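Local atomic coordinates of antifreeze protein (Marinomonas primoryensis, PDB entry 3P4G), a protein that binds ice as a hyperactive, calcium-dependent antifreeze protein, probably by anchoring ordered, clathrate-like water on the surface of its beta-helix. Residues A[86-91]-A[105-110]; A[43-48]-A[62-67]; A[36-41]-A[55-60]; A[146-151]-A[164-169]. All coordinates share one frame; numbering follows the deposited sequence.

Contact 1. Residues A[86-91]-A[105-110]; sequences LYVAGD and IYIKGD
L86, Y87 and V88 pair in parallel with I105, Y106 and I107, the two short strand axes 4.7 Å apart. Three backbone hydrogen bonds join them: Y106 N to L86 O, V88 N to Y106 O and K108 N to V88 O. CA-H...O contacts support these bonds, as where Y87 CA lies 3.3 Å from Y106 O. Past the strands the pairing continues with a weak bond from G109 N to G90 O.

A carboxylate takes over next. With CG anti to the carbonyl carbon (chi1 -64°), D91 offers OD1 to D110 N at 2.8 Å, and the N-H meets it from above the carboxylate plane. D91 OD1 and D110 OD2 are 4.0 Å apart, a pair of like charges whose repulsion is probably eased by one water donating to OD2 of both residues. D110 OD1 accepts N129 N from the next coil.

Among the aromatics, Y87 and Y106 lie side by side, pointing the same way. Their planes are 21° apart but slid so far that the rings barely overlap, with Y87 CE1 touching Y106 CD2 at 3.7 Å; Y106 is itself stacked with Y125.

On the other face the apolar groups are buried, V88 CB packing on I107 CG1 at 4.1 Å and L86 on I105. Such in-register stacking, here 19 residues apart, is typical of consecutive coils of a right-handed parallel beta-helix.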
loop_
_atom_site.group_PDB
_atom_site.type_symbol
_atom_site.label_atom_id
_atom_site.label_comp_id
_atom_site.label_asym_id
_atom_site.label_seq_id
_atom_site.Cartn_x
_atom_site.Cartn_y
_atom_site.Cartn_z
ATOM N N LEU A 86 2.106 -15.134 -16.271
ATOM C CA LEU A 86 3.569 -15.205 -16.140
ATOM C C LEU A 86 3.981 -15.808 -14.836
ATOM O O LEU A 86 3.427 -15.472 -13.770
ATOM C CB LEU A 86 4.180 -13.798 -16.332
ATOM C CG LEU A 86 5.670 -13.661 -15.969
ATOM C CD1 LEU A 86 6.509 -14.555 -16.913
ATOM C CD2 LEU A 86 6.077 -12.180 -16.114
ATOM N N TYR A 87 4.940 -16.750 -14.899
ATOM C CA TYR A 87 5.531 -17.294 -13.693
ATOM C C TYR A 87 7.041 -17.097 -13.834
ATOM O O TYR A 87 7.600 -17.412 -14.870
ATOM C CB TYR A 87 5.214 -18.777 -13.588
ATOM C CG TYR A 87 5.972 -19.455 -12.451
ATOM C CD1 TYR A 87 5.544 -19.324 -11.133
ATOM C CD2 TYR A 87 7.104 -20.220 -12.714
ATOM C CE1 TYR A 87 6.252 -19.942 -10.095
ATOM C CE2 TYR A 87 7.805 -20.855 -11.687
ATOM C CZ TYR A 87 7.366 -20.720 -10.397
ATOM O OH TYR A 87 8.065 -21.317 -9.364
ATOM N N VAL A 88 7.663 -16.501 -12.833
ATOM C CA VAL A 88 9.141 -16.437 -12.728
ATOM C C VAL A 88 9.589 -17.006 -11.349
ATOM O O VAL A 88 9.180 -16.457 -10.312
ATOM C CB VAL A 88 9.638 -14.979 -12.864
ATOM C CG1 VAL A 88 11.152 -14.960 -12.646
ATOM C CG2 VAL A 88 9.274 -14.383 -14.222
ATOM N N ALA A 89 10.410 -18.067 -11.317
ATOM C CA ALA A 89 10.854 -18.643 -10.042
ATOM C C ALA A 89 12.013 -17.874 -9.406
ATOM O O ALA A 89 12.206 -17.950 -8.202
ATOM C CB ALA A 89 11.270 -20.107 -10.251
ATOM N N GLY A 90 12.801 -17.178 -10.242
ATOM C CA GLY A 90 13.955 -16.410 -9.790
ATOM C C GLY A 90 13.630 -14.957 -9.562
ATOM O O GLY A 90 12.500 -14.610 -9.173
ATOM N N ASP A 91 14.623 -14.107 -9.864
ATOM C CA ASP A 91 14.519 -12.666 -9.642
ATOM C C ASP A 91 14.212 -11.991 -10.975
ATOM O O ASP A 91 14.444 -12.552 -12.044
ATOM C CB ASP A 91 15.850 -12.107 -9.104
ATOM C CG ASP A 91 16.215 -12.679 -7.736
ATOM O OD1 ASP A 91 15.308 -13.025 -6.955
ATOM O OD2 ASP A 91 17.426 -12.751 -7.408
ATOM N N ILE A 105 0.517 -12.279 -12.826
ATOM C CA ILE A 105 2.016 -12.354 -12.705
ATOM C C ILE A 105 2.365 -12.979 -11.337
ATOM O O ILE A 105 1.812 -12.588 -10.293
ATOM C CB ILE A 105 2.642 -10.982 -12.780
ATOM C CG1 ILE A 105 2.475 -10.378 -14.185
ATOM C CG2 ILE A 105 4.147 -11.064 -12.480
ATOM C CD1 ILE A 105 2.970 -8.913 -14.260
ATOM N N TYR A 106 3.273 -13.967 -11.342
ATOM C CA TYR A 106 3.748 -14.537 -10.139
ATOM C C TYR A 106 5.256 -14.640 -10.232
ATOM O O TYR A 106 5.754 -15.450 -11.007
ATOM C CB TYR A 106 3.180 -15.965 -9.987
ATOM C CG TYR A 106 3.403 -16.590 -8.613
ATOM C CD1 TYR A 106 2.398 -16.593 -7.657
ATOM C CD2 TYR A 106 4.637 -17.177 -8.267
ATOM C CE1 TYR A 106 2.586 -17.188 -6.418
ATOM C CE2 TYR A 106 4.843 -17.742 -6.995
ATOM C CZ TYR A 106 3.809 -17.743 -6.090
ATOM O OH TYR A 106 4.003 -18.303 -4.822
ATOM N N ILE A 107 5.943 -13.842 -9.429
ATOM C CA ILE A 107 7.405 -13.846 -9.338
ATOM C C ILE A 107 7.780 -14.282 -7.911
ATOM O O ILE A 107 7.395 -13.641 -6.925
ATOM C CB ILE A 107 7.938 -12.432 -9.607
ATOM C CG1 ILE A 107 7.576 -12.004 -11.044
ATOM C CG2 ILE A 107 9.419 -12.365 -9.278
ATOM C CD1 ILE A 107 7.391 -10.505 -11.148
ATOM N N LYS A 108 8.524 -15.377 -7.793
ATOM C CA LYS A 108 8.844 -15.910 -6.464
ATOM C C LYS A 108 9.927 -15.051 -5.781
ATOM O O LYS A 108 9.941 -14.903 -4.548
ATOM C CB LYS A 108 9.331 -17.370 -6.607
ATOM C CG LYS A 108 9.453 -18.148 -5.335
ATOM C CD LYS A 108 9.850 -19.655 -5.574
ATOM C CE LYS A 108 10.456 -20.267 -4.272
ATOM N NZ LYS A 108 11.181 -21.582 -4.460
ATOM N N GLY A 109 10.851 -14.535 -6.574
ATOM C CA GLY A 109 12.067 -13.846 -6.038
ATOM C C GLY A 109 11.920 -12.327 -5.854
ATOM O O GLY A 109 10.803 -11.783 -5.696
ATOM N N ASP A 110 13.049 -11.620 -5.946
ATOM C CA ASP A 110 13.066 -10.169 -5.708
ATOM C C ASP A 110 12.944 -9.481 -7.044
ATOM O O ASP A 110 13.373 -10.042 -8.065
ATOM C CB ASP A 110 14.422 -9.798 -5.135
ATOM C CG ASP A 110 14.671 -10.427 -3.765
ATOM O OD1 ASP A 110 13.793 -10.379 -2.895
ATOM O OD2 ASP A 110 15.786 -10.923 -3.538
HETATM O O HOH W 1 17.919 -11.326 -5.058
#

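Contact 2. Residues A[43-48]-A[62-67]; sequences TGNVSA and DGNVED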
loop_
_atom_site.group_PDB
_atom_site.type_symbol
_atom_site.label_atom_id
_atom_site.label_comp_id
_atom_site.label_asym_id
_atom_site.label_seq_id
_atom_site.Cartn_x
_atom_site.Cartn_y
_atom_site.Cartn_z
ATOM N N THR A 43 13.711 -23.152 -18.763
ATOM C CA THR A 43 14.232 -23.807 -17.552
ATOM C C THR A 43 15.405 -23.015 -16.955
ATOM O O THR A 43 15.730 -23.197 -15.779
ATOM C CB THR A 43 14.713 -25.263 -17.802
ATOM O OG1 THR A 43 15.690 -25.245 -18.828
ATOM C CG2 THR A 43 13.578 -26.162 -18.244
ATOM N N GLY A 44 16.039 -22.144 -17.746
ATOM C CA GLY A 44 17.142 -21.311 -17.259
ATOM C C GLY A 44 16.821 -19.824 -17.217
ATOM O O GLY A 44 15.695 -19.433 -16.903
ATOM N N ASN A 45 17.787 -18.989 -17.572
ATOM C CA ASN A 45 17.584 -17.534 -17.501
ATOM C C ASN A 45 17.044 -16.952 -18.833
ATOM O O ASN A 45 17.189 -17.567 -19.932
ATOM C CB ASN A 45 18.874 -16.851 -17.051
ATOM C CG ASN A 45 19.360 -17.346 -15.674
ATOM O OD1 ASN A 45 18.599 -17.369 -14.715
ATOM N ND2 ASN A 45 20.635 -17.732 -15.580
ATOM N N VAL A 46 16.398 -15.791 -18.714
ATOM C CA VAL A 46 16.041 -14.965 -19.853
ATOM C C VAL A 46 17.114 -13.883 -20.071
ATOM O O VAL A 46 17.250 -12.966 -19.272
ATOM C CB VAL A 46 14.620 -14.367 -19.677
ATOM C CG1 VAL A 46 14.309 -13.261 -20.713
ATOM C CG2 VAL A 46 13.576 -15.484 -19.734
ATOM N N SER A 47 17.863 -13.978 -21.181
ATOM C CA SER A 47 18.953 -13.056 -21.445
ATOM C C SER A 47 18.750 -12.303 -22.725
ATOM O O SER A 47 19.700 -11.698 -23.212
ATOM C CB SER A 47 20.288 -13.804 -21.517
ATOM O OG SER A 47 20.456 -14.601 -20.363
ATOM N N ALA A 48 17.528 -12.321 -23.264
ATOM C CA ALA A 48 17.169 -11.402 -24.378
ATOM C C ALA A 48 15.731 -10.981 -24.196
ATOM O O ALA A 48 15.017 -11.520 -23.358
ATOM C CB ALA A 48 17.322 -12.077 -25.743
ATOM N N ASP A 62 12.157 -20.608 -14.956
ATOM C CA ASP A 62 12.626 -21.138 -13.680
ATOM C C ASP A 62 13.801 -20.310 -13.144
ATOM O O ASP A 62 14.123 -20.377 -11.950
ATOM C CB ASP A 62 13.089 -22.569 -13.863
ATOM C CG ASP A 62 11.966 -23.492 -14.226
ATOM O OD1 ASP A 62 10.808 -23.216 -13.824
ATOM O OD2 ASP A 62 12.271 -24.511 -14.861
ATOM N N GLY A 63 14.468 -19.588 -14.038
ATOM C CA GLY A 63 15.601 -18.723 -13.668
ATOM C C GLY A 63 15.203 -17.272 -13.470
ATOM O O GLY A 63 14.087 -16.978 -12.990
ATOM N N ASN A 64 16.086 -16.369 -13.898
ATOM C CA ASN A 64 15.905 -14.922 -13.700
ATOM C C ASN A 64 15.526 -14.243 -15.002
ATOM O O ASN A 64 15.938 -14.690 -16.083
ATOM C CB ASN A 64 17.230 -14.289 -13.223
ATOM C CG ASN A 64 17.735 -14.914 -11.959
ATOM O OD1 ASN A 64 16.968 -15.122 -11.020
ATOM N ND2 ASN A 64 19.058 -15.192 -11.906
ATOM N N VAL A 65 14.760 -13.164 -14.909
ATOM C CA VAL A 65 14.661 -12.231 -16.024
ATOM C C VAL A 65 15.819 -11.257 -15.833
ATOM O O VAL A 65 15.842 -10.443 -14.870
ATOM C CB VAL A 65 13.305 -11.482 -16.037
ATOM C CG1 VAL A 65 13.260 -10.436 -17.185
ATOM C CG2 VAL A 65 12.182 -12.500 -16.100
ATOM N N GLU A 66 16.771 -11.332 -16.749
ATOM C CA GLU A 66 18.011 -10.582 -16.584
ATOM C C GLU A 66 17.894 -9.100 -17.011
ATOM O O GLU A 66 16.958 -8.705 -17.716
ATOM C CB GLU A 66 19.143 -11.285 -17.305
ATOM C CG GLU A 66 19.527 -12.623 -16.647
ATOM C CD GLU A 66 20.666 -13.318 -17.360
ATOM O OE1 GLU A 66 21.146 -12.831 -18.415
ATOM O OE2 GLU A 66 21.102 -14.357 -16.844
ATOM N N ASP A 67 18.859 -8.294 -16.548
ATOM C CA ASP A 67 19.003 -6.891 -16.924
ATOM C C ASP A 67 19.518 -6.758 -18.371
ATOM O O ASP A 67 20.654 -6.325 -18.608
ATOM C CB ASP A 67 19.990 -6.226 -15.955
ATOM C CG ASP A 67 19.982 -4.697 -16.025
ATOM O OD1 ASP A 67 19.201 -4.096 -16.791
ATOM O OD2 ASP A 67 20.800 -4.098 -15.292
HETATM O O HOH W 2 14.641 -25.702 -14.034
#
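N45 OD1 accepts the backbone N of N64 at 2.8 Å, in the plane of the amide and on a lone pair. The side chain reaches this N-H because its CG stands anti to the carbonyl carbon (chi1 -59°), beside its own backbone N. N64 repeats the pattern one coil on, its OD1 receiving D91 N, and its amide packs next to that of N45.

Backbone bonds continue the pairing on both sides of the asparagine: a weak one from G63 N to G44 O, then V46 N to N64 O at 2.9 Å and E66 N to V46 O at 3.0 Å. V46 and V65 form a single bridge, and both are buried, V46 against Y28 and V65 against V76. These are the connecting segments that leave one face of the beta-helix and head for the other; stacked Asn or Asp side chains bind one coil to the next where the chain is no longer regular strand.

The E66 side chain points toward 43-48. Its CB comes within 3.2 Å of V46 O; the chain is extended to CD, and OE2 lies 3.4 Å from N45 CB, the two side chains crossing at about a right angle. S47 OG is modelled as donating to E66 OE1, although its position is less certain. At the other end D62 CB lies 3.3 Å from T43 O, and a water donates to both T43 O and D62 OD2, while T43 OG1 is hydrogen-bonded to D26.

Contact 3. Residues A[36-41]-A[55-60]; sequences SNNNVA and GDDKVS. With CA (calcium ion), chain E; CA (calcium ion), chain F.
D57 and N38 lie side by side, pointing the same way, at a site where the D57 carboxylate bridges two calcium ions. D57 OD1 binds the first ion at 2.3 Å, and D57 OD2 binds the second, also at 2.3 Å. D57 CG stands anti to the carbonyl carbon (chi1 -57°), beside its own N, which helps bring the carboxylate to the ions. The carbonyl S36 O, 2.4 Å from the ion, and the N38 side chain add to the first site, which D34, V52 and A54 complete. G55 O joins the second, completed by L53, M79, T81 and D84.

Next come the groups that position these ligands. D57 OD1 also takes the backbone N-H of N38 at 2.8 Å on its anti lone pair, the one away from OD2, so metal and peptide together fix the rotation of the carboxylate. N37 OD1 accepts D56 N at 2.8 Å, the donor tilted 31° from the amide plane, and so draws the turn carrying S36 to the one carrying G55.

Farther out, regular parallel pairing sets in through K58 N to N38 O, V40 N to K58 O and S60 N to V40 O. On the outer face, beside N39 and K58, a water donates to N39 OD1 and V40 O and accepts from S60 OG. On the inner face V40 CB packs against V59 CG2 at 4.0 Å.

Strand 39-42 pairs on its other side with strand 24-25, and strand 58-61 with strand 85-88.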
loop_
_atom_site.group_PDB
_atom_site.type_symbol
_atom_site.label_atom_id
_atom_site.label_comp_id
_atom_site.label_asym_id
_atom_site.label_seq_id
_atom_site.Cartn_x
_atom_site.Cartn_y
_atom_site.Cartn_z
ATOM N N SER A 36 -0.676 -16.209 -31.700
ATOM C CA SER A 36 -1.318 -17.361 -31.091
ATOM C C SER A 36 -1.224 -17.239 -29.569
ATOM O O SER A 36 -0.481 -16.394 -29.023
ATOM C CB SER A 36 -0.704 -18.681 -31.570
ATOM O OG SER A 36 0.585 -18.851 -31.033
ATOM N N ASN A 37 -2.012 -18.047 -28.887
ATOM C CA ASN A 37 -1.879 -18.191 -27.431
ATOM C C ASN A 37 -0.628 -19.050 -27.160
ATOM O O ASN A 37 -0.672 -20.294 -27.225
ATOM C CB ASN A 37 -3.138 -18.904 -26.894
ATOM C CG ASN A 37 -4.421 -18.152 -27.202
ATOM O OD1 ASN A 37 -4.456 -16.917 -27.225
ATOM N ND2 ASN A 37 -5.497 -18.908 -27.435
ATOM N N ASN A 38 0.503 -18.386 -26.984
ATOM C CA ASN A 38 1.772 -19.056 -26.723
ATOM C C ASN A 38 1.914 -19.737 -25.367
ATOM O O ASN A 38 1.294 -19.348 -24.382
ATOM C CB ASN A 38 2.925 -18.071 -26.927
ATOM C CG ASN A 38 3.020 -17.585 -28.349
ATOM O OD1 ASN A 38 2.779 -16.409 -28.644
ATOM N ND2 ASN A 38 3.406 -18.488 -29.265
ATOM N N ASN A 39 2.771 -20.762 -25.325
ATOM C CA ASN A 39 3.180 -21.384 -24.059
ATOM C C ASN A 39 4.698 -21.454 -24.128
ATOM O O ASN A 39 5.263 -22.166 -24.979
ATOM C CB ASN A 39 2.589 -22.800 -23.850
ATOM C CG ASN A 39 3.004 -23.399 -22.505
ATOM O OD1 ASN A 39 2.961 -22.727 -21.478
ATOM N ND2 ASN A 39 3.437 -24.628 -22.513
ATOM N N VAL A 40 5.351 -20.642 -23.303
ATOM C CA VAL A 40 6.807 -20.543 -23.322
ATOM C C VAL A 40 7.334 -21.101 -22.019
ATOM O O VAL A 40 6.944 -20.632 -20.945
ATOM C CB VAL A 40 7.266 -19.086 -23.548
ATOM C CG1 VAL A 40 8.863 -18.959 -23.537
ATOM C CG2 VAL A 40 6.692 -18.565 -24.857
ATOM N N ALA A 41 8.223 -22.106 -22.107
ATOM C CA ALA A 41 8.823 -22.707 -20.932
ATOM C C ALA A 41 10.314 -22.491 -21.009
ATOM O O ALA A 41 10.953 -22.985 -21.957
ATOM C CB ALA A 41 8.525 -24.251 -20.906
ATOM N N GLY A 55 -2.661 -12.506 -28.130
ATOM C CA GLY A 55 -3.063 -13.813 -27.639
ATOM C C GLY A 55 -2.945 -13.868 -26.131
ATOM O O GLY A 55 -2.262 -13.048 -25.506
ATOM N N ASP A 56 -3.599 -14.856 -25.557
ATOM C CA ASP A 56 -3.540 -15.054 -24.100
ATOM C C ASP A 56 -2.399 -16.066 -23.865
ATOM O O ASP A 56 -2.568 -17.281 -24.052
ATOM C CB ASP A 56 -4.870 -15.630 -23.629
ATOM C CG ASP A 56 -6.054 -14.683 -23.863
ATOM O OD1 ASP A 56 -5.851 -13.459 -24.032
ATOM O OD2 ASP A 56 -7.205 -15.205 -23.901
ATOM N N ASP A 57 -1.238 -15.535 -23.491
ATOM C CA ASP A 57 0.021 -16.293 -23.497
ATOM C C ASP A 57 0.378 -16.702 -22.079
ATOM O O ASP A 57 0.123 -15.974 -21.117
ATOM C CB ASP A 57 1.146 -15.400 -24.018
ATOM C CG ASP A 57 0.846 -14.838 -25.408
ATOM O OD1 ASP A 57 0.684 -15.623 -26.389
ATOM O OD2 ASP A 57 0.782 -13.610 -25.527
ATOM N N LYS A 58 1.063 -17.828 -21.961
ATOM C CA LYS A 58 1.581 -18.275 -20.685
ATOM C C LYS A 58 3.093 -18.363 -20.874
ATOM O O LYS A 58 3.578 -18.903 -21.888
ATOM C CB LYS A 58 1.065 -19.673 -20.300
ATOM C CG LYS A 58 1.656 -20.130 -18.908
ATOM C CD LYS A 58 0.798 -21.247 -18.269
ATOM C CE LYS A 58 1.456 -21.847 -16.988
ATOM N NZ LYS A 58 0.637 -23.044 -16.546
ATOM N N VAL A 59 3.817 -17.774 -19.930
ATOM C CA VAL A 59 5.291 -17.813 -19.898
ATOM C C VAL A 59 5.747 -18.267 -18.493
ATOM O O VAL A 59 5.260 -17.758 -17.471
ATOM C CB VAL A 59 5.906 -16.428 -20.224
ATOM C CG1 VAL A 59 7.418 -16.512 -20.004
ATOM C CG2 VAL A 59 5.596 -15.957 -21.668
ATOM N N SER A 60 6.675 -19.228 -18.456
ATOM C CA SER A 60 7.153 -19.788 -17.196
ATOM C C SER A 60 8.654 -19.887 -17.298
ATOM O O SER A 60 9.187 -20.491 -18.229
ATOM C CB SER A 60 6.552 -21.171 -16.938
ATOM O OG SER A 60 5.141 -21.135 -17.009
HETATM CA CA CA E . 1.091 -14.714 -28.470
HETATM CA CA CA F . -0.340 -11.638 -24.988
HETATM O O HOH W 3 4.725 -22.181 -19.662
#

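Contact 4. Residues A[146-151]-A[164-169]; sequences GGDVNA and IGHDVS. With MG (magnesium ion), chain S; MG (magnesium ion), chain T.
The H166 imidazole has G146 O over the centre of one face, 3.7 Å above the plane. At its edge and in plane, water 4 sits 2.7 Å from H166 ND1. The D148 carboxylate crosses this side chain obliquely, its plane 61° from the ring, and D148 OD1 comes within 3.1 Å of H166 CB.

With CG anti to the carbonyl carbon (chi1 -64°), D148 has OD1 gripped twice, by D167 N on its anti lone pair and by water 5. D148 OD2 binds a magnesium ion at 2.0 Å, and five waters complete the octahedron. Water 5 is one of them, so the ion and its own shell hold both oxygens of the carboxylate. Water 7, another ligand, donates to D167 OD2, which itself binds a second magnesium ion at 2.1 Å. D167 OD1 accepts T186 N from the next coil.

Backbone bonds run beneath these side chains: H166 N to G147 O, the donor 45° above the carbonyl plane, then V149 N to D167 O and S169 N to V149 O. Water 6 links N150 OD1 with S169 OG, which also receives N188 ND2. On the inward side V149 CG2 meets I164 CD1 at 3.7 Å, the two side chains crossing at about a right angle.

Asp side chains taking the N-H of the next coil, above buried aliphatic side chains, mark a connecting bend of this right-handed beta-helix; here D148 and D167 each also bind a magnesium ion.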
loop_
_atom_site.group_PDB
_atom_site.type_symbol
_atom_site.label_atom_id
_atom_site.label_comp_id
_atom_site.label_asym_id
_atom_site.label_seq_id
_atom_site.Cartn_x
_atom_site.Cartn_y
_atom_site.Cartn_z
ATOM N N GLY A 146 5.698 -9.991 -0.850
ATOM C CA GLY A 146 6.005 -10.794 0.328
ATOM C C GLY A 146 6.960 -10.067 1.259
ATOM O O GLY A 146 6.822 -10.169 2.472
ATOM N N GLY A 147 7.873 -9.292 0.661
ATOM C CA GLY A 147 8.881 -8.539 1.443
ATOM C C GLY A 147 8.537 -7.063 1.599
ATOM O O GLY A 147 7.428 -6.687 2.004
ATOM N N ASP A 148 9.513 -6.214 1.289
ATOM C CA ASP A 148 9.402 -4.776 1.482
ATOM C C ASP A 148 9.038 -4.110 0.174
ATOM O O ASP A 148 9.320 -4.660 -0.906
ATOM C CB ASP A 148 10.796 -4.247 1.839
ATOM C CG ASP A 148 11.313 -4.781 3.145
ATOM O OD1 ASP A 148 10.537 -4.906 4.090
ATOM O OD2 ASP A 148 12.540 -5.026 3.268
ATOM N N VAL A 149 8.408 -2.948 0.289
ATOM C CA VAL A 149 8.227 -2.041 -0.840
ATOM C C VAL A 149 9.294 -0.938 -0.673
ATOM O O VAL A 149 9.196 -0.081 0.223
ATOM C CB VAL A 149 6.820 -1.455 -0.880
ATOM C CG1 VAL A 149 6.753 -0.284 -1.971
ATOM C CG2 VAL A 149 5.793 -2.560 -1.238
ATOM N N ASN A 150 10.336 -0.988 -1.508
ATOM C CA ASN A 150 11.498 -0.053 -1.356
ATOM C C ASN A 150 11.485 1.104 -2.347
ATOM O O ASN A 150 12.208 2.123 -2.192
ATOM C CB ASN A 150 12.784 -0.822 -1.483
ATOM C CG ASN A 150 12.979 -1.745 -0.348
ATOM O OD1 ASN A 150 12.580 -1.432 0.767
ATOM N ND2 ASN A 150 13.607 -2.883 -0.605
ATOM N N ALA A 151 10.649 0.976 -3.353
ATOM C CA ALA A 151 10.604 1.937 -4.422
ATOM C C ALA A 151 9.179 2.525 -4.590
ATOM O O ALA A 151 8.370 2.472 -3.635
ATOM C CB ALA A 151 11.116 1.236 -5.722
ATOM N N ILE A 164 1.276 -6.140 1.657
ATOM C CA ILE A 164 2.778 -6.152 1.835
ATOM C C ILE A 164 3.110 -6.933 3.064
ATOM O O ILE A 164 2.612 -6.645 4.145
ATOM C CB ILE A 164 3.230 -4.727 2.019
ATOM C CG1 ILE A 164 2.855 -4.004 0.755
ATOM C CG2 ILE A 164 4.787 -4.633 2.383
ATOM C CD1 ILE A 164 2.779 -2.470 0.917
ATOM N N GLY A 165 4.012 -7.902 2.928
ATOM C CA GLY A 165 4.385 -8.700 4.098
ATOM C C GLY A 165 5.208 -7.953 5.136
ATOM O O GLY A 165 5.043 -8.146 6.330
ATOM N N HIS A 166 6.192 -7.214 4.650
ATOM C CA HIS A 166 7.117 -6.527 5.547
ATOM C C HIS A 166 6.945 -4.987 5.589
ATOM O O HIS A 166 5.853 -4.493 5.916
ATOM C CB HIS A 166 8.566 -6.975 5.261
ATOM C CG HIS A 166 8.786 -8.456 5.388
ATOM N ND1 HIS A 166 9.932 -9.079 4.930
ATOM C CD2 HIS A 166 8.017 -9.436 5.926
ATOM C CE1 HIS A 166 9.861 -10.377 5.192
ATOM N NE2 HIS A 166 8.709 -10.621 5.800
ATOM N N ASP A 167 7.984 -4.204 5.221
ATOM C CA ASP A 167 7.972 -2.742 5.484
ATOM C C ASP A 167 7.668 -1.948 4.216
ATOM O O ASP A 167 7.827 -2.453 3.080
ATOM C CB ASP A 167 9.380 -2.259 5.922
ATOM C CG ASP A 167 9.839 -2.862 7.224
ATOM O OD1 ASP A 167 9.016 -3.288 8.046
ATOM O OD2 ASP A 167 11.063 -2.895 7.439
ATOM N N VAL A 168 7.259 -0.711 4.422
ATOM C CA VAL A 168 7.230 0.255 3.308
ATOM C C VAL A 168 8.351 1.263 3.570
ATOM O O VAL A 168 8.353 1.970 4.585
ATOM C CB VAL A 168 5.898 1.001 3.235
ATOM C CG1 VAL A 168 5.947 2.085 2.128
ATOM C CG2 VAL A 168 4.697 0.057 2.954
ATOM N N SER A 169 9.283 1.347 2.622
ATOM C CA SER A 169 10.343 2.359 2.695
ATOM C C SER A 169 10.214 3.302 1.512
ATOM O O SER A 169 10.749 4.427 1.548
ATOM C CB SER A 169 11.724 1.699 2.697
ATOM O OG SER A 169 12.020 1.033 3.943
HETATM MG MG MG S . 13.635 -5.705 4.744
HETATM MG MG MG T . 11.829 -2.968 9.346
HETATM O O HOH W 4 12.044 -8.467 3.355
HETATM O O HOH W 5 11.977 -6.280 5.856
HETATM O O HOH W 6 12.575 -1.561 3.527
HETATM O O HOH W 7 13.308 -3.920 5.735
HETATM O O HOH W 8 14.869 -6.132 6.219
HETATM O O HOH W 9 14.375 -7.257 3.644
HETATM O O HOH W 10 15.312 -4.679 4.057
#

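Overall arrangement
From the N terminus, contact 3 opens first and brings 55-60 back beside 36-41, one coil later. Contact 2 opens before contact 3 has closed, so the two cross: they join the same two coils, contact 3 at the calcium turn and the start of the strands, contact 2 in the connecting loops that follow. Contact 1, next in series, brings 105-110 beside 86-91, again one coil on. Its strand 85-88 neighbours strand 58-61 of contact 3, Y87 N bonding to V59 O, and its loop abuts contact 2 where D91 O meets V65 N. Contact 4, also in series, touches none of the others and closes one coil near the middle of the chain, 164-169 returning beside 146-151.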